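Long-range contacts in Lpg2148(MvcA) (Legionella pneumophila subsp. pneumophila str. Philadelphia 1, PDB 6K11), which probably acts as a deamidase-type effector with deubiquitinase activity, through which the bacterium regulates the host ubiquitin-conjugating enzyme UBE2N: residues 169-173 with 221-225; 147-151 with 163-167; 230-234 with 301-305; 89-93 with 329-333. All coordinates share one frame; numbering follows the deposited sequence.

Contact 1 of 4, residues 169-173 with 221-225; sequences LFNLG and QKERF
Inside the MvcA insertion domain, a T-shaped pair of Phe170 and Phe225 joins an outermost strand of the small mixed sheet to the turn that follows helix 206-220. Phe225 presents its edge to one face of Phe170: the ring centroids are 4.9 Å apart, the planes stand at 80°, and Phe225 CE1 comes to 3.5 Å from Phe170 CG. Leu172 adds an apolar touch on the same ring, its CD2 lying 3.6 Å from Phe225 CZ. Next to these rings the contact turns polar. Arg224 reaches across with its chain bent at chi3 (71°), which sets NH1 2.9 Å from Asn171 O in an almost straight bond; the acceptor lies in the guanidinium plane, while NH1 sits tilted out of the carbonyl plane. NH1 also gives a hydrogen bond to Gln221 OE1 at 2.7 Å, so one nitrogen ties together the strand carbonyl and the neighbouring amide. Arg224 NH2 meets the Phe170 ring at its edge. The other end of the Gln221 amide finishes the network: NE2 bonds to Leu172 O at 2.9 Å, in the carbonyl plane and on a lone pair. With both ends engaged, the amide is held flat and its rotation is fixed. Gln221 NE2 also bonds to Ile217 O of helix 206-220, and Phe225 packs against Phe218 of that helix and Phe162 of strand 160-163. Strand 169-171, antiparallel to 160-163, is thereby tied to the C-terminal end of helix 206-220 and the turn after it.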
loop_
_atom_site.group_PDB
_atom_site.type_symbol
_atom_site.label_atom_id
_atom_site.label_comp_id
_atom_site.label_asym_id
_atom_site.label_seq_id
_atom_site.Cartn_x
_atom_site.Cartn_y
_atom_site.Cartn_z
ATOM N N LEU A 169 -8.710 11.531 -16.927
ATOM C CA LEU A 169 -9.991 12.095 -17.342
ATOM C C LEU A 169 -10.501 11.328 -18.557
ATOM O O LEU A 169 -9.891 11.376 -19.631
ATOM C CB LEU A 169 -9.831 13.583 -17.644
ATOM C CG LEU A 169 -11.037 14.398 -18.086
ATOM C CD1 LEU A 169 -11.970 14.626 -16.915
ATOM C CD2 LEU A 169 -10.567 15.728 -18.666
ATOM N N PHE A 170 -11.619 10.622 -18.395
ATOM C CA PHE A 170 -12.188 9.807 -19.460
ATOM C C PHE A 170 -13.459 10.472 -19.958
ATOM O O PHE A 170 -14.413 10.643 -19.187
ATOM C CB PHE A 170 -12.498 8.388 -18.983
ATOM C CG PHE A 170 -11.281 7.578 -18.618
ATOM C CD1 PHE A 170 -10.769 7.627 -17.330
ATOM C CD2 PHE A 170 -10.671 6.748 -19.553
ATOM C CE1 PHE A 170 -9.654 6.879 -16.983
ATOM C CE2 PHE A 170 -9.542 5.995 -19.217
ATOM C CZ PHE A 170 -9.046 6.059 -17.916
ATOM N N ASN A 171 -13.474 10.836 -21.241
ATOM C CA ASN A 171 -14.705 11.272 -21.890
ATOM C C ASN A 171 -15.558 10.035 -22.150
ATOM O O ASN A 171 -15.101 9.078 -22.789
ATOM C CB ASN A 171 -14.400 12.027 -23.193
ATOM C CG ASN A 171 -15.636 12.700 -23.788
ATOM O OD1 ASN A 171 -16.726 12.110 -23.820
ATOM N ND2 ASN A 171 -15.468 13.926 -24.274
ATOM N N LEU A 172 -16.782 10.037 -21.630
ATOM C CA LEU A 172 -17.627 8.852 -21.694
ATOM C C LEU A 172 -18.404 8.735 -23.012
ATOM O O LEU A 172 -19.088 7.726 -23.211
ATOM C CB LEU A 172 -18.598 8.829 -20.507
ATOM C CG LEU A 172 -17.959 8.587 -19.135
ATOM C CD1 LEU A 172 -19.039 8.285 -18.078
ATOM C CD2 LEU A 172 -16.947 7.434 -19.217
ATOM N N GLY A 173 -18.295 9.701 -23.924
ATOM C CA GLY A 173 -18.803 9.489 -25.268
ATOM C C GLY A 173 -19.824 10.468 -25.824
ATOM O O GLY A 173 -19.706 10.909 -26.972
ATOM N N GLN A 221 -18.893 0.659 -21.158
ATOM C CA GLN A 221 -17.484 0.823 -21.496
ATOM C C GLN A 221 -16.557 0.549 -20.311
ATOM O O GLN A 221 -15.415 1.028 -20.304
ATOM C CB GLN A 221 -17.246 2.231 -22.036
ATOM C CG GLN A 221 -17.658 3.340 -21.073
ATOM C CD GLN A 221 -17.758 4.685 -21.766
ATOM O OE1 GLN A 221 -16.770 5.211 -22.273
ATOM N NE2 GLN A 221 -18.961 5.249 -21.793
ATOM N N LYS A 222 -17.017 -0.234 -19.331
ATOM C CA LYS A 222 -16.285 -0.425 -18.075
ATOM C C LYS A 222 -14.897 -1.020 -18.280
ATOM O O LYS A 222 -14.017 -0.827 -17.430
ATOM C CB LYS A 222 -17.086 -1.346 -17.136
ATOM C CG LYS A 222 -18.018 -0.613 -16.176
ATOM C CD LYS A 222 -18.517 -1.548 -15.052
ATOM C CE LYS A 222 -19.578 -0.877 -14.181
ATOM N NZ LYS A 222 -19.207 -0.683 -12.739
ATOM N N GLU A 223 -14.681 -1.744 -19.378
ATOM C CA GLU A 223 -13.370 -2.324 -19.621
ATOM C C GLU A 223 -12.329 -1.278 -19.994
ATOM O O GLU A 223 -11.150 -1.627 -20.110
ATOM C CB GLU A 223 -13.467 -3.409 -20.700
ATOM C CG GLU A 223 -13.674 -2.899 -22.121
ATOM C CD GLU A 223 -14.981 -2.109 -22.344
ATOM O OE1 GLU A 223 -15.060 -1.409 -23.386
ATOM O OE2 GLU A 223 -15.934 -2.210 -21.518
ATOM N N ARG A 224 -12.713 -0.010 -20.163
ATOM C CA ARG A 224 -11.720 1.052 -20.324
ATOM C C ARG A 224 -11.018 1.398 -19.015
ATOM O O ARG A 224 -9.949 2.019 -19.039
ATOM C CB ARG A 224 -12.361 2.340 -20.840
ATOM C CG ARG A 224 -12.955 2.285 -22.230
ATOM C CD ARG A 224 -13.630 3.629 -22.542
ATOM N NE ARG A 224 -12.689 4.732 -22.757
ATOM C CZ ARG A 224 -13.054 6.012 -22.769
ATOM N NH1 ARG A 224 -14.326 6.329 -22.588
ATOM N NH2 ARG A 224 -12.166 6.975 -22.974
ATOM N N PHE A 225 -11.607 1.055 -17.882
ATOM C CA PHE A 225 -11.167 1.584 -16.601
ATOM C C PHE A 225 -10.641 0.474 -15.708
ATOM O O PHE A 225 -10.924 -0.709 -15.913
ATOM C CB PHE A 225 -12.308 2.289 -15.875
ATOM C CG PHE A 225 -13.195 3.083 -16.782
ATOM C CD1 PHE A 225 -12.675 4.121 -17.535
ATOM C CD2 PHE A 225 -14.550 2.808 -16.857
ATOM C CE1 PHE A 225 -13.494 4.869 -18.357
ATOM C CE2 PHE A 225 -15.368 3.543 -17.687
ATOM C CZ PHE A 225 -14.839 4.574 -18.437
#

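Contact 2 of 4, residues 147-151 with 163-167; sequences TAVKN and IDKMG
Ile163 meets the 147-151 loop with both of its branches. The chain carrying CD1 reaches Ala148, with CD1 3.9 Å from Ala148 CB, while CG2 lies against Lys150, 4.2 Å from Lys150 CG, where the two side chains cross at about a right angle. Ile163 O receives Asn151 N at 2.8 Å, a weak hydrogen bond because the N-H is bent well off the line at 126°. Asp164 comes next, and its side chain starts away from the loop: OD1 accepts from the backbone N of Asn168, and weakly from that of Met166. Asp164 O lies 3.5 Å from Lys150 CB. Lys165 offers the loop its backbone, with O 3.4 Å from Lys150 CD, whereas its own amine runs off to Trp228 O. In Lys150, CG beside the backbone N (chi1 -60°) and an extended chi2 (179°) lay CB, CG and CD along the turn, past Met166 to Gly167, whose N is 3.8 Å from Lys150 CD. Gly167 closes the turn through its N, bonded to Asp164 O at 2.9 Å, and its positive phi suits a glycine. Asp164 to Gly167 is a type I beta turn, here in the connection of a beta hairpin whose antiparallel arms are strands 160-163 and 169-171, with the 147-151 loop laid across its turn end.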
loop_
_atom_site.group_PDB
_atom_site.type_symbol
_atom_site.label_atom_id
_atom_site.label_comp_id
_atom_site.label_asym_id
_atom_site.label_seq_id
_atom_site.Cartn_x
_atom_site.Cartn_y
_atom_site.Cartn_z
ATOM N N THR A 147 -8.297 19.759 -10.125
ATOM C CA THR A 147 -8.638 19.894 -8.714
ATOM C C THR A 147 -9.879 19.119 -8.295
ATOM O O THR A 147 -10.064 18.891 -7.095
ATOM C CB THR A 147 -8.844 21.376 -8.352
ATOM O OG1 THR A 147 -9.814 21.956 -9.230
ATOM C CG2 THR A 147 -7.536 22.148 -8.480
ATOM N N ALA A 148 -10.726 18.712 -9.238
ATOM C CA ALA A 148 -11.974 18.046 -8.892
ATOM C C ALA A 148 -11.705 16.755 -8.127
ATOM O O ALA A 148 -10.664 16.110 -8.295
ATOM C CB ALA A 148 -12.784 17.755 -10.161
ATOM N N VAL A 149 -12.656 16.379 -7.268
ATOM C CA VAL A 149 -12.498 15.155 -6.490
ATOM C C VAL A 149 -12.463 13.954 -7.423
ATOM O O VAL A 149 -13.236 13.859 -8.385
ATOM C CB VAL A 149 -13.619 15.015 -5.446
ATOM C CG1 VAL A 149 -13.465 13.705 -4.657
ATOM C CG2 VAL A 149 -13.613 16.206 -4.504
ATOM N N LYS A 150 -11.561 13.028 -7.135
ATOM C CA LYS A 150 -11.329 11.883 -7.997
ATOM C C LYS A 150 -12.332 10.758 -7.712
ATOM O O LYS A 150 -12.965 10.696 -6.651
ATOM C CB LYS A 150 -9.887 11.391 -7.817
ATOM C CG LYS A 150 -8.837 12.456 -8.161
ATOM C CD LYS A 150 -7.410 11.935 -7.943
ATOM C CE LYS A 150 -6.567 12.948 -7.174
ATOM N NZ LYS A 150 -5.226 13.111 -7.789
ATOM N N ASN A 151 -12.469 9.858 -8.693
ATOM C CA ASN A 151 -13.350 8.681 -8.626
ATOM C C ASN A 151 -14.823 9.085 -8.543
ATOM O O ASN A 151 -15.596 8.552 -7.739
ATOM C CB ASN A 151 -12.976 7.733 -7.484
ATOM C CG ASN A 151 -13.439 6.298 -7.752
ATOM O OD1 ASN A 151 -13.622 5.897 -8.910
ATOM N ND2 ASN A 151 -13.628 5.520 -6.686
ATOM N N ILE A 163 -13.526 10.748 -13.845
ATOM C CA ILE A 163 -12.173 10.964 -13.337
ATOM C C ILE A 163 -11.836 9.774 -12.459
ATOM O O ILE A 163 -12.532 9.528 -11.466
ATOM C CB ILE A 163 -12.062 12.268 -12.535
ATOM C CG1 ILE A 163 -12.396 13.472 -13.398
ATOM C CG2 ILE A 163 -10.653 12.389 -11.915
ATOM C CD1 ILE A 163 -12.284 14.792 -12.661
ATOM N N ASP A 164 -10.783 9.027 -12.809
ATOM C CA ASP A 164 -10.503 7.805 -12.079
ATOM C C ASP A 164 -9.633 8.083 -10.845
ATOM O O ASP A 164 -9.325 9.231 -10.509
ATOM C CB ASP A 164 -9.894 6.749 -13.009
ATOM C CG ASP A 164 -8.407 6.968 -13.323
ATOM O OD1 ASP A 164 -7.818 8.037 -13.021
ATOM O OD2 ASP A 164 -7.834 6.045 -13.944
ATOM N N LYS A 165 -9.259 6.996 -10.155
ATOM C CA LYS A 165 -8.497 7.075 -8.905
ATOM C C LYS A 165 -7.208 7.880 -9.068
ATOM O O LYS A 165 -6.805 8.605 -8.152
ATOM C CB LYS A 165 -8.189 5.658 -8.394
ATOM C CG LYS A 165 -7.110 4.930 -9.189
ATOM C CD LYS A 165 -7.117 3.415 -9.006
ATOM C CE LYS A 165 -6.497 2.746 -10.229
ATOM N NZ LYS A 165 -5.816 1.466 -9.949
ATOM N N MET A 166 -6.555 7.779 -10.226
ATOM C CA MET A 166 -5.310 8.494 -10.480
ATOM C C MET A 166 -5.524 9.900 -11.019
ATOM O O MET A 166 -4.548 10.636 -11.198
ATOM C CB MET A 166 -4.446 7.695 -11.450
ATOM C CG MET A 166 -4.285 6.237 -11.043
ATOM S SD MET A 166 -3.033 6.006 -9.759
ATOM C CE MET A 166 -3.915 6.273 -8.222
ATOM N N GLY A 167 -6.767 10.297 -11.272
ATOM C CA GLY A 167 -7.033 11.584 -11.879
ATOM C C GLY A 167 -7.059 11.588 -13.392
ATOM O O GLY A 167 -7.097 12.667 -13.987
#

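Contact 3 of 4, residues 230-234 with 301-305; sequences GSHSF and YAEFF
His232 drives the edge of its imidazole into the face of Phe305, with CD2 3.5 Å from Phe305 CG, ring centroids 4.6 Å apart and planes at 61°. With CG anti to the backbone N (chi1 -172°), the imidazole reaches out from the strand toward helix 294-305. Phe305 takes a different rotamer: its CG stands beside its own backbone N (chi1 -50°), which turns one ring face to the histidine and leaves the opposite face against Phe304 CB. Phe234 completes this aromatic cluster; its CE1 is 3.6 Å from Phe305 CE1, and the two ring planes meet obliquely. His232 NE2 is hydrogen-bonded to Gln253 OE1 and the His232 side chain touches Cys71, which is consistent with His232 being the histidine of a Cys-His-Gln triad, as in papain-like deamidases; the helix thus packs behind what is probably the active site. Ser231 and His232 both face Ile126 in a classic beta bulge, and both point their side chains to the helix. Ser231 OG gives its hydrogen to Tyr301 OH at 3.0 Å, and the same phenol oxygen is hydrogen-bonded to Tyr255 OH, so the buried hydroxyl has two partners. Tyr301 OH also lies 3.6 Å from His232 CB. Over the centre of the Tyr301 ring sits Phe305 CD2, one helical turn on.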
loop_
_atom_site.group_PDB
_atom_site.type_symbol
_atom_site.label_atom_id
_atom_site.label_comp_id
_atom_site.label_asym_id
_atom_site.label_seq_id
_atom_site.Cartn_x
_atom_site.Cartn_y
_atom_site.Cartn_z
ATOM N N GLY A 230 -4.708 -0.354 -4.703
ATOM C CA GLY A 230 -3.890 -1.030 -3.707
ATOM C C GLY A 230 -4.432 -0.919 -2.293
ATOM O O GLY A 230 -4.741 0.178 -1.811
ATOM N N SER A 231 -4.579 -2.056 -1.623
ATOM C CA SER A 231 -5.012 -2.096 -0.231
ATOM C C SER A 231 -3.882 -2.456 0.724
ATOM O O SER A 231 -3.803 -1.899 1.822
ATOM C CB SER A 231 -6.166 -3.104 -0.067
ATOM O OG SER A 231 -6.700 -3.100 1.249
ATOM N N HIS A 232 -2.988 -3.355 0.324
ATOM C CA HIS A 232 -1.960 -3.833 1.239
ATOM C C HIS A 232 -0.883 -4.511 0.413
ATOM O O HIS A 232 -1.123 -4.956 -0.713
ATOM C CB HIS A 232 -2.558 -4.784 2.301
ATOM C CG HIS A 232 -1.602 -5.170 3.392
ATOM N ND1 HIS A 232 -0.709 -4.279 3.951
ATOM C CD2 HIS A 232 -1.417 -6.347 4.042
ATOM C CE1 HIS A 232 0.003 -4.897 4.882
ATOM N NE2 HIS A 232 -0.415 -6.149 4.965
ATOM N N SER A 233 0.315 -4.551 0.982
ATOM C CA SER A 233 1.481 -5.169 0.373
ATOM C C SER A 233 2.213 -5.923 1.471
ATOM O O SER A 233 2.241 -5.461 2.613
ATOM C CB SER A 233 2.393 -4.102 -0.247
ATOM O OG SER A 233 3.711 -4.592 -0.432
ATOM N N PHE A 234 2.758 -7.089 1.146
ATOM C CA PHE A 234 3.581 -7.815 2.110
ATOM C C PHE A 234 4.420 -8.827 1.357
ATOM O O PHE A 234 4.230 -9.060 0.160
ATOM C CB PHE A 234 2.742 -8.503 3.214
ATOM C CG PHE A 234 1.787 -9.581 2.724
ATOM C CD1 PHE A 234 0.537 -9.247 2.200
ATOM C CD2 PHE A 234 2.115 -10.934 2.855
ATOM C CE1 PHE A 234 -0.350 -10.229 1.781
ATOM C CE2 PHE A 234 1.224 -11.923 2.451
ATOM C CZ PHE A 234 -0.013 -11.565 1.902
ATOM N N TYR A 301 -8.672 -10.648 6.990
ATOM C CA TYR A 301 -7.817 -9.475 6.847
ATOM C C TYR A 301 -7.209 -9.071 8.190
ATOM O O TYR A 301 -5.996 -8.866 8.299
ATOM C CB TYR A 301 -8.638 -8.337 6.247
ATOM C CG TYR A 301 -7.828 -7.204 5.623
ATOM C CD1 TYR A 301 -7.305 -6.183 6.410
ATOM C CD2 TYR A 301 -7.625 -7.141 4.241
ATOM C CE1 TYR A 301 -6.573 -5.136 5.837
ATOM C CE2 TYR A 301 -6.905 -6.093 3.666
ATOM C CZ TYR A 301 -6.391 -5.096 4.470
ATOM O OH TYR A 301 -5.673 -4.065 3.901
ATOM N N ALA A 302 -8.035 -9.001 9.235
ATOM C CA ALA A 302 -7.540 -8.635 10.559
ATOM C C ALA A 302 -6.601 -9.703 11.117
ATOM O O ALA A 302 -5.540 -9.382 11.670
ATOM C CB ALA A 302 -8.718 -8.393 11.505
ATOM N N GLU A 303 -6.975 -10.983 10.984
ATOM C CA GLU A 303 -6.120 -12.065 11.477
ATOM C C GLU A 303 -4.724 -11.998 10.863
ATOM O O GLU A 303 -3.715 -12.158 11.567
ATOM C CB GLU A 303 -6.757 -13.428 11.185
ATOM C CG GLU A 303 -5.929 -14.645 11.657
ATOM C CD GLU A 303 -6.554 -16.004 11.265
ATOM O OE1 GLU A 303 -7.590 -16.026 10.550
ATOM O OE2 GLU A 303 -6.013 -17.053 11.675
ATOM N N PHE A 304 -4.639 -11.774 9.551
ATOM C CA PHE A 304 -3.331 -11.827 8.908
ATOM C C PHE A 304 -2.558 -10.513 9.014
ATOM O O PHE A 304 -1.326 -10.542 9.079
ATOM C CB PHE A 304 -3.480 -12.220 7.433
ATOM C CG PHE A 304 -3.695 -13.707 7.215
ATOM C CD1 PHE A 304 -3.845 -14.567 8.296
ATOM C CD2 PHE A 304 -3.777 -14.227 5.924
ATOM C CE1 PHE A 304 -4.037 -15.950 8.101
ATOM C CE2 PHE A 304 -3.966 -15.597 5.713
ATOM C CZ PHE A 304 -4.090 -16.460 6.799
ATOM N N PHE A 305 -3.235 -9.359 9.016
ATOM C CA PHE A 305 -2.552 -8.091 8.757
ATOM C C PHE A 305 -2.654 -7.062 9.885
ATOM O O PHE A 305 -2.048 -5.987 9.772
ATOM C CB PHE A 305 -3.085 -7.451 7.454
ATOM C CG PHE A 305 -3.121 -8.395 6.262
ATOM C CD1 PHE A 305 -2.049 -9.233 5.982
ATOM C CD2 PHE A 305 -4.230 -8.432 5.425
ATOM C CE1 PHE A 305 -2.087 -10.118 4.907
ATOM C CE2 PHE A 305 -4.263 -9.295 4.322
ATOM C CZ PHE A 305 -3.184 -10.137 4.069
#

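Contact 4 of 4, residues 89-93 with 329-333; sequences EKFHF and FKITE
Phe91 is clamped between Lys330 and Thr332, which take opposite faces of its ring. Lys330 CD lies 3.8 Å from the centroid of the Phe91 ring on one side, and Thr332 CG2 lies 3.7 Å from it on the other; both are CH-pi contacts close to the ring normal. Strand geometry makes this possible, because residues two apart in 329-333 send their side chains the same way and the phenyl slots between them, with Ile331 N at its edge. The methyl of Thr332 gets there because CG2 lies between the backbone N and the carbonyl carbon. Lys330 continues past the ring, bent at chi3 (124°), and carries its amine to the helix backbone: NZ donates to Phe91 O at 2.9 Å, somewhat tilted from the carbonyl plane, and bonds also to Thr94 O. The buried charge is thus held by backbone oxygens; Lys330 NZ is 5.5 Å from the centroid of the Phe91 ring, at most a weak cation-pi attraction. The outer side is looser. His92 is exposed and starts away from the strand; His92 CB, its nearest side-chain atom, is 5.3 Å from Lys330 NZ. Around the clamped ring, Cys79 and Leu83 of helix 71-83 pack against Phe91, Leu83 also touches Thr332, and Arg123 of strand 120-129 reaches the phenyl; helix 85-93 therefore lies on the face of the antiparallel sheet next to helix 71-83.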
loop_
_atom_site.group_PDB
_atom_site.type_symbol
_atom_site.label_atom_id
_atom_site.label_comp_id
_atom_site.label_asym_id
_atom_site.label_seq_id
_atom_site.Cartn_x
_atom_site.Cartn_y
_atom_site.Cartn_z
ATOM N N GLU A 89 15.203 -4.294 -8.832
ATOM C CA GLU A 89 14.586 -3.510 -9.900
ATOM C C GLU A 89 13.947 -4.411 -10.955
ATOM O O GLU A 89 12.864 -4.104 -11.467
ATOM C CB GLU A 89 15.621 -2.577 -10.535
ATOM C CG GLU A 89 15.004 -1.499 -11.397
ATOM C CD GLU A 89 15.994 -0.873 -12.360
ATOM O OE1 GLU A 89 16.992 -1.539 -12.727
ATOM O OE2 GLU A 89 15.768 0.290 -12.754
ATOM N N LYS A 90 14.600 -5.525 -11.296
ATOM C CA LYS A 90 13.991 -6.475 -12.223
ATOM C C LYS A 90 12.737 -7.106 -11.622
ATOM O O LYS A 90 11.719 -7.264 -12.311
ATOM C CB LYS A 90 15.001 -7.558 -12.606
ATOM C CG LYS A 90 16.215 -7.045 -13.376
ATOM C CD LYS A 90 17.221 -8.172 -13.614
ATOM C CE LYS A 90 18.456 -7.684 -14.372
ATOM N NZ LYS A 90 19.457 -8.774 -14.536
ATOM N N PHE A 91 12.796 -7.483 -10.338
ATOM C CA PHE A 91 11.624 -8.028 -9.653
ATOM C C PHE A 91 10.458 -7.051 -9.714
ATOM O O PHE A 91 9.308 -7.452 -9.933
ATOM C CB PHE A 91 11.991 -8.355 -8.200
ATOM C CG PHE A 91 11.046 -9.326 -7.517
ATOM C CD1 PHE A 91 10.601 -10.470 -8.164
ATOM C CD2 PHE A 91 10.635 -9.099 -6.213
ATOM C CE1 PHE A 91 9.739 -11.359 -7.533
ATOM C CE2 PHE A 91 9.781 -9.990 -5.566
ATOM C CZ PHE A 91 9.329 -11.122 -6.232
ATOM N N HIS A 92 10.745 -5.755 -9.556
ATOM C CA HIS A 92 9.693 -4.743 -9.546
ATOM C C HIS A 92 8.957 -4.675 -10.878
ATOM O O HIS A 92 7.760 -4.368 -10.908
ATOM C CB HIS A 92 10.300 -3.384 -9.185
ATOM C CG HIS A 92 9.426 -2.209 -9.506
ATOM N ND1 HIS A 92 8.469 -1.731 -8.634
ATOM C CD2 HIS A 92 9.391 -1.390 -10.588
ATOM C CE1 HIS A 92 7.870 -0.681 -9.172
ATOM N NE2 HIS A 92 8.411 -0.453 -10.356
ATOM N N PHE A 93 9.640 -4.959 -11.987
ATOM C CA PHE A 93 8.985 -4.918 -13.287
ATOM C C PHE A 93 8.396 -6.260 -13.708
ATOM O O PHE A 93 7.722 -6.318 -14.741
ATOM C CB PHE A 93 9.960 -4.413 -14.359
ATOM C CG PHE A 93 10.217 -2.935 -14.277
ATOM C CD1 PHE A 93 9.198 -2.029 -14.520
ATOM C CD2 PHE A 93 11.465 -2.452 -13.927
ATOM C CE1 PHE A 93 9.421 -0.670 -14.428
ATOM C CE2 PHE A 93 11.697 -1.089 -13.832
ATOM C CZ PHE A 93 10.678 -0.201 -14.083
ATOM N N PHE A 329 0.412 -12.072 -6.764
ATOM C CA PHE A 329 1.705 -12.433 -6.210
ATOM C C PHE A 329 2.730 -12.545 -7.327
ATOM O O PHE A 329 2.398 -12.732 -8.502
ATOM C CB PHE A 329 1.641 -13.761 -5.447
ATOM C CG PHE A 329 1.458 -14.947 -6.348
ATOM C CD1 PHE A 329 2.557 -15.624 -6.867
ATOM C CD2 PHE A 329 0.187 -15.366 -6.710
ATOM C CE1 PHE A 329 2.395 -16.705 -7.717
ATOM C CE2 PHE A 329 0.012 -16.451 -7.559
ATOM C CZ PHE A 329 1.123 -17.119 -8.069
ATOM N N LYS A 330 3.990 -12.444 -6.929
ATOM C CA LYS A 330 5.118 -12.716 -7.800
ATOM C C LYS A 330 6.210 -13.324 -6.934
ATOM O O LYS A 330 6.294 -13.045 -5.731
ATOM C CB LYS A 330 5.592 -11.450 -8.508
ATOM C CG LYS A 330 6.080 -10.367 -7.573
ATOM C CD LYS A 330 6.810 -9.300 -8.371
ATOM C CE LYS A 330 6.244 -7.932 -8.171
ATOM N NZ LYS A 330 6.523 -7.029 -9.329
ATOM N N ILE A 331 7.032 -14.178 -7.536
ATOM C CA ILE A 331 7.934 -15.012 -6.760
ATOM C C ILE A 331 9.300 -15.061 -7.432
ATOM O O ILE A 331 9.415 -15.000 -8.658
ATOM C CB ILE A 331 7.325 -16.426 -6.568
ATOM C CG1 ILE A 331 8.223 -17.293 -5.690
ATOM C CG2 ILE A 331 7.029 -17.076 -7.922
ATOM C CD1 ILE A 331 7.590 -18.601 -5.252
ATOM N N THR A 332 10.344 -15.156 -6.610
ATOM C CA THR A 332 11.702 -15.262 -7.117
ATOM C C THR A 332 12.538 -16.070 -6.139
ATOM O O THR A 332 12.197 -16.216 -4.958
ATOM C CB THR A 332 12.333 -13.881 -7.346
ATOM O OG1 THR A 332 13.680 -14.048 -7.799
ATOM C CG2 THR A 332 12.346 -13.073 -6.036
ATOM N N GLU A 333 13.632 -16.617 -6.645
ATOM C CA GLU A 333 14.581 -17.237 -5.739
ATOM C C GLU A 333 15.520 -16.181 -5.176
ATOM O O GLU A 333 15.695 -15.100 -5.747
ATOM C CB GLU A 333 15.361 -18.350 -6.431
ATOM C CG GLU A 333 14.448 -19.262 -7.224
ATOM C CD GLU A 333 15.175 -20.102 -8.241
ATOM O OE1 GLU A 333 14.821 -20.024 -9.446
ATOM O OE2 GLU A 333 16.067 -20.865 -7.824
#

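How the contacts relate
From the N terminus, contact 4 opens first, at 89-93, and closes last, at 329-333, so its long loop encloses the other three. Within it contact 2 closes a short loop of strands between 147-151 and 163-167, contact 1 a longer, mostly helical one between 169-173 and 221-225, and contact 3 another between 230-234 and 301-305. These three follow in series, and none crosses another. Contacts 1 and 2 share the insertion domain and touch where Phe170 CE1 meets Asp164 OD2 at 3.6 Å. Contacts 3 and 4, with centres about 19 Å apart, attach helices 294-305 and 85-93 to the large antiparallel sheet.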